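PDB 2C4E: nucleoside kinase from Methanococcus jannaschii, which phosphorylates a broad range of nucleosides to nucleoside monophosphates, working fastest on inosine, guanosine and cytidine, with ATP as the preferred phosphate donor and magnesium or manganese as cofactor. Local coordinates for residues E6-T14 against I52-S63. Residues are numbered along the deposited sequence; the frame is centred on the assembly and turned at random. Where two conformers were deposited one is given.
Sequences EKITCVGHT and IKKLGVNSELLS
Ile8 and Cys10 offer a shallow groove on one face of the strand pair, and the tip of Ile52, from the last turn of helix 44-54, drops into it. Its CD1 rests 3.8 Å from Ile8 CG2 and 3.7 Å from Cys10 SG, while Val57 CG1 closes the end of the groove against Ile8 CD1. Beneath, strands 7-11 and 58-62 run parallel. Their ladder of backbone hydrogen bonds steps from Ile8 N to Asn58 O as far as Gly12 N to Leu62 O, nearly straight from Cys10 N to Glu60 O onward. On the other face Glu60 leans over Thr9: CG sits between the backbone N and the carbonyl carbon (chi1 64°), and the extended chain beyond carries the carboxylate to the side chain of Thr9. There OE2 takes a short 2.5 Å hydrogen bond from Thr9 OG1 on its anti side, 24° out of the carboxylate plane, and Thr9 OG1 is also hydrogen-bonded to Thr131 OG1. Lys87 makes only a long, weak ion pair with Glu60 OE1. An alanine here removes the carboxylate, which would probably leave Thr9 OG1 with Thr131 as its remaining named partner and open a gap where the CG methylene packs on Thr9. Past the strand ends Ser63 OG fits into the bend of residues 12-14, giving a 2.6 Å hydrogen bond to Gly12 O and accepting one from Thr14 OG1, whose oxygen also lies 3.3 Å from Leu61 CD2. Strand 58-62 edges the central sheet of this ribokinase fold within the chain, with 131-136 beyond 7-11; helices 44-54 and 245-258 cover the Ile8 face, and helix 141-151 packs on Val11 and Leu62 opposite.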
loop_
_atom_site.group_PDB
_atom_site.type_symbol
_atom_site.label_atom_id
_atom_site.label_comp_id
_atom_site.label_asym_id
_atom_site.label_seq_id
_atom_site.Cartn_x
_atom_site.Cartn_y
_atom_site.Cartn_z
ATOM N N GLU A 6 -22.186 -32.356 -3.799
ATOM C CA GLU A 6 -21.631 -32.132 -2.423
ATOM C C GLU A 6 -20.426 -31.187 -2.284
ATOM O O GLU A 6 -19.334 -31.555 -1.840
ATOM C CB GLU A 6 -21.301 -33.480 -1.762
ATOM C CG GLU A 6 -22.534 -34.264 -1.332
ATOM C CD GLU A 6 -22.259 -35.740 -1.079
ATOM O OE1 GLU A 6 -21.083 -36.163 -1.131
ATOM O OE2 GLU A 6 -23.229 -36.485 -0.829
ATOM N N LYS A 7 -20.710 -29.918 -2.582
ATOM C CA LYS A 7 -19.639 -28.998 -2.840
ATOM C C LYS A 7 -20.239 -27.610 -2.618
ATOM O O LYS A 7 -21.449 -27.426 -2.572
ATOM C CB LYS A 7 -19.135 -29.223 -4.271
ATOM C CG LYS A 7 -17.832 -28.525 -4.737
ATOM C CD LYS A 7 -17.332 -29.123 -6.069
ATOM C CE LYS A 7 -15.868 -28.777 -6.385
ATOM N NZ LYS A 7 -15.414 -29.290 -7.726
ATOM N N ILE A 8 -19.366 -26.648 -2.431
ATOM C CA ILE A 8 -19.770 -25.276 -2.226
ATOM C C ILE A 8 -18.979 -24.402 -3.176
ATOM O O ILE A 8 -17.769 -24.554 -3.284
ATOM C CB ILE A 8 -19.484 -24.841 -0.774
ATOM C CG1 ILE A 8 -20.259 -25.741 0.194
ATOM C CG2 ILE A 8 -19.860 -23.366 -0.580
ATOM C CD1 ILE A 8 -19.967 -25.487 1.655
ATOM N N THR A 9 -19.678 -23.506 -3.860
ATOM C CA THR A 9 -19.080 -22.473 -4.686
ATOM C C THR A 9 -19.003 -21.198 -3.865
ATOM O O THR A 9 -19.981 -20.816 -3.237
ATOM C CB THR A 9 -19.968 -22.194 -5.907
ATOM O OG1 THR A 9 -20.136 -23.388 -6.692
ATOM C CG2 THR A 9 -19.288 -21.190 -6.835
ATOM N N CYS A 10 -17.831 -20.581 -3.805
ATOM C CA CYS A 10 -17.664 -19.283 -3.173
ATOM C C CYS A 10 -17.381 -18.246 -4.231
ATOM O O CYS A 10 -16.465 -18.420 -5.022
ATOM C CB CYS A 10 -16.497 -19.301 -2.206
ATOM S SG CYS A 10 -16.781 -20.415 -0.817
ATOM N N VAL A 11 -18.175 -17.181 -4.231
ATOM C CA VAL A 11 -18.114 -16.136 -5.228
ATOM C C VAL A 11 -17.692 -14.855 -4.521
ATOM O O VAL A 11 -18.216 -14.490 -3.461
ATOM C CB VAL A 11 -19.499 -15.905 -5.888
ATOM C CG1 VAL A 11 -19.453 -14.740 -6.852
ATOM C CG2 VAL A 11 -19.990 -17.171 -6.582
ATOM N N GLY A 12 -16.717 -14.180 -5.092
ATOM C CA GLY A 12 -16.309 -12.889 -4.583
ATOM C C GLY A 12 -14.802 -12.748 -4.551
ATOM O O GLY A 12 -14.072 -13.426 -5.273
ATOM N N HIS A 13 -14.342 -11.879 -3.677
ATOM C CA HIS A 13 -12.937 -11.497 -3.661
ATOM C C HIS A 13 -11.980 -12.619 -3.301
ATOM O O HIS A 13 -12.155 -13.311 -2.302
ATOM C CB HIS A 13 -12.736 -10.351 -2.684
ATOM C CG HIS A 13 -13.322 -9.060 -3.153
ATOM N ND1 HIS A 13 -13.187 -8.608 -4.449
ATOM C CD2 HIS A 13 -14.023 -8.111 -2.492
ATOM C CE1 HIS A 13 -13.798 -7.441 -4.568
ATOM N NE2 HIS A 13 -14.316 -7.120 -3.397
ATOM N N THR A 14 -10.959 -12.745 -4.144
ATOM C CA THR A 14 -9.693 -13.344 -3.810
ATOM C C THR A 14 -8.659 -12.214 -3.821
ATOM O O THR A 14 -8.501 -11.532 -4.824
ATOM C CB THR A 14 -9.361 -14.426 -4.844
ATOM O OG1 THR A 14 -10.273 -15.525 -4.692
ATOM C CG2 THR A 14 -7.991 -15.008 -4.586
ATOM N N ILE A 52 -13.540 -23.959 4.049
ATOM C CA ILE A 52 -14.438 -25.067 3.709
ATOM C C ILE A 52 -13.611 -26.292 3.356
ATOM O O ILE A 52 -13.860 -27.390 3.854
ATOM C CB ILE A 52 -15.376 -24.666 2.555
ATOM C CG1 ILE A 52 -16.428 -23.671 3.071
ATOM C CG2 ILE A 52 -16.037 -25.893 1.951
ATOM C CD1 ILE A 52 -17.109 -22.892 1.964
ATOM N N LYS A 53 -12.589 -26.091 2.531
ATOM C CA LYS A 53 -11.752 -27.198 2.067
ATOM C C LYS A 53 -10.991 -27.822 3.223
ATOM O O LYS A 53 -10.863 -29.031 3.289
ATOM C CB LYS A 53 -10.789 -26.738 0.979
ATOM C CG LYS A 53 -10.008 -27.876 0.320
ATOM C CD LYS A 53 -10.920 -28.819 -0.498
ATOM C CE LYS A 53 -10.115 -29.884 -1.204
ATOM N NZ LYS A 53 -10.888 -30.609 -2.260
ATOM N N LYS A 54 -10.502 -26.983 4.130
ATOM C CA LYS A 54 -9.776 -27.450 5.309
ATOM C C LYS A 54 -10.660 -28.322 6.196
ATOM O O LYS A 54 -10.161 -29.242 6.835
ATOM C CB LYS A 54 -9.229 -26.260 6.107
ATOM C CG LYS A 54 -7.863 -25.764 5.616
ATOM C CD LYS A 54 -6.754 -26.794 5.948
ATOM C CE LYS A 54 -5.697 -26.288 6.949
ATOM N NZ LYS A 54 -5.539 -27.219 8.103
ATOM N N LEU A 55 -11.961 -28.019 6.223
ATOM C CA LEU A 55 -12.959 -28.820 6.953
ATOM C C LEU A 55 -13.416 -30.087 6.213
ATOM O O LEU A 55 -14.312 -30.785 6.675
ATOM C CB LEU A 55 -14.175 -27.961 7.309
ATOM C CG LEU A 55 -13.862 -26.832 8.292
ATOM C CD1 LEU A 55 -15.019 -25.859 8.373
ATOM C CD2 LEU A 55 -13.490 -27.380 9.653
ATOM N N GLY A 56 -12.818 -30.374 5.066
ATOM C CA GLY A 56 -13.078 -31.610 4.348
ATOM C C GLY A 56 -14.249 -31.559 3.395
ATOM O O GLY A 56 -14.825 -32.594 3.071
ATOM N N VAL A 57 -14.609 -30.361 2.944
ATOM C CA VAL A 57 -15.702 -30.183 1.994
ATOM C C VAL A 57 -15.110 -29.568 0.749
ATOM O O VAL A 57 -14.289 -28.658 0.831
ATOM C CB VAL A 57 -16.832 -29.316 2.575
ATOM C CG1 VAL A 57 -17.869 -28.972 1.490
ATOM C CG2 VAL A 57 -17.465 -30.031 3.760
ATOM N N ASN A 58 -15.483 -30.099 -0.406
ATOM C CA ASN A 58 -14.888 -29.653 -1.650
ATOM C C ASN A 58 -15.435 -28.287 -1.966
ATOM O O ASN A 58 -16.629 -28.073 -1.862
ATOM C CB ASN A 58 -15.184 -30.639 -2.779
ATOM C CG ASN A 58 -14.464 -31.957 -2.593
ATOM O OD1 ASN A 58 -13.281 -31.987 -2.260
ATOM N ND2 ASN A 58 -15.177 -33.054 -2.785
ATOM N N SER A 59 -14.561 -27.338 -2.262
ATOM C CA SER A 59 -15.001 -26.007 -2.621
ATOM C C SER A 59 -14.456 -25.620 -3.978
ATOM O O SER A 59 -13.482 -26.182 -4.480
ATOM C CB SER A 59 -14.595 -24.973 -1.565
ATOM O OG SER A 59 -13.194 -24.897 -1.416
ATOM N N GLU A 60 -15.128 -24.662 -4.582
ATOM C CA GLU A 60 -14.682 -24.075 -5.824
ATOM C C GLU A 60 -14.795 -22.573 -5.668
ATOM O O GLU A 60 -15.622 -22.084 -4.913
ATOM C CB GLU A 60 -15.501 -24.587 -7.016
ATOM C CG GLU A 60 -16.985 -24.250 -7.037
ATOM C CD GLU A 60 -17.679 -24.741 -8.313
ATOM O OE1 GLU A 60 -17.116 -25.608 -9.006
ATOM O OE2 GLU A 60 -18.798 -24.264 -8.629
ATOM N N LEU A 61 -13.964 -21.850 -6.390
ATOM C CA LEU A 61 -13.855 -20.416 -6.248
ATOM C C LEU A 61 -14.139 -19.713 -7.559
ATOM O O LEU A 61 -13.650 -20.141 -8.623
ATOM C CB LEU A 61 -12.442 -20.110 -5.756
ATOM C CG LEU A 61 -12.045 -18.734 -5.221
ATOM C CD1 LEU A 61 -12.844 -18.321 -4.021
ATOM C CD2 LEU A 61 -10.567 -18.795 -4.867
ATOM N N LEU A 62 -14.941 -18.655 -7.500
ATOM C CA LEU A 62 -15.195 -17.793 -8.648
ATOM C C LEU A 62 -14.797 -16.380 -8.232
ATOM O O LEU A 62 -15.474 -15.762 -7.413
ATOM C CB LEU A 62 -16.666 -17.835 -9.075
ATOM C CG LEU A 62 -16.949 -17.265 -10.471
ATOM C CD1 LEU A 62 -18.360 -17.640 -10.881
ATOM C CD2 LEU A 62 -16.763 -15.749 -10.529
ATOM N N SER A 63 -13.682 -15.904 -8.788
ATOM C CA SER A 63 -13.151 -14.573 -8.527
ATOM C C SER A 63 -12.484 -14.027 -9.779
ATOM O O SER A 63 -12.106 -14.790 -10.666
ATOM C CB SER A 63 -12.078 -14.606 -7.429
ATOM O OG SER A 63 -12.514 -15.279 -6.268
HETATM O O HOH W 1 -17.142 -32.613 -0.173
#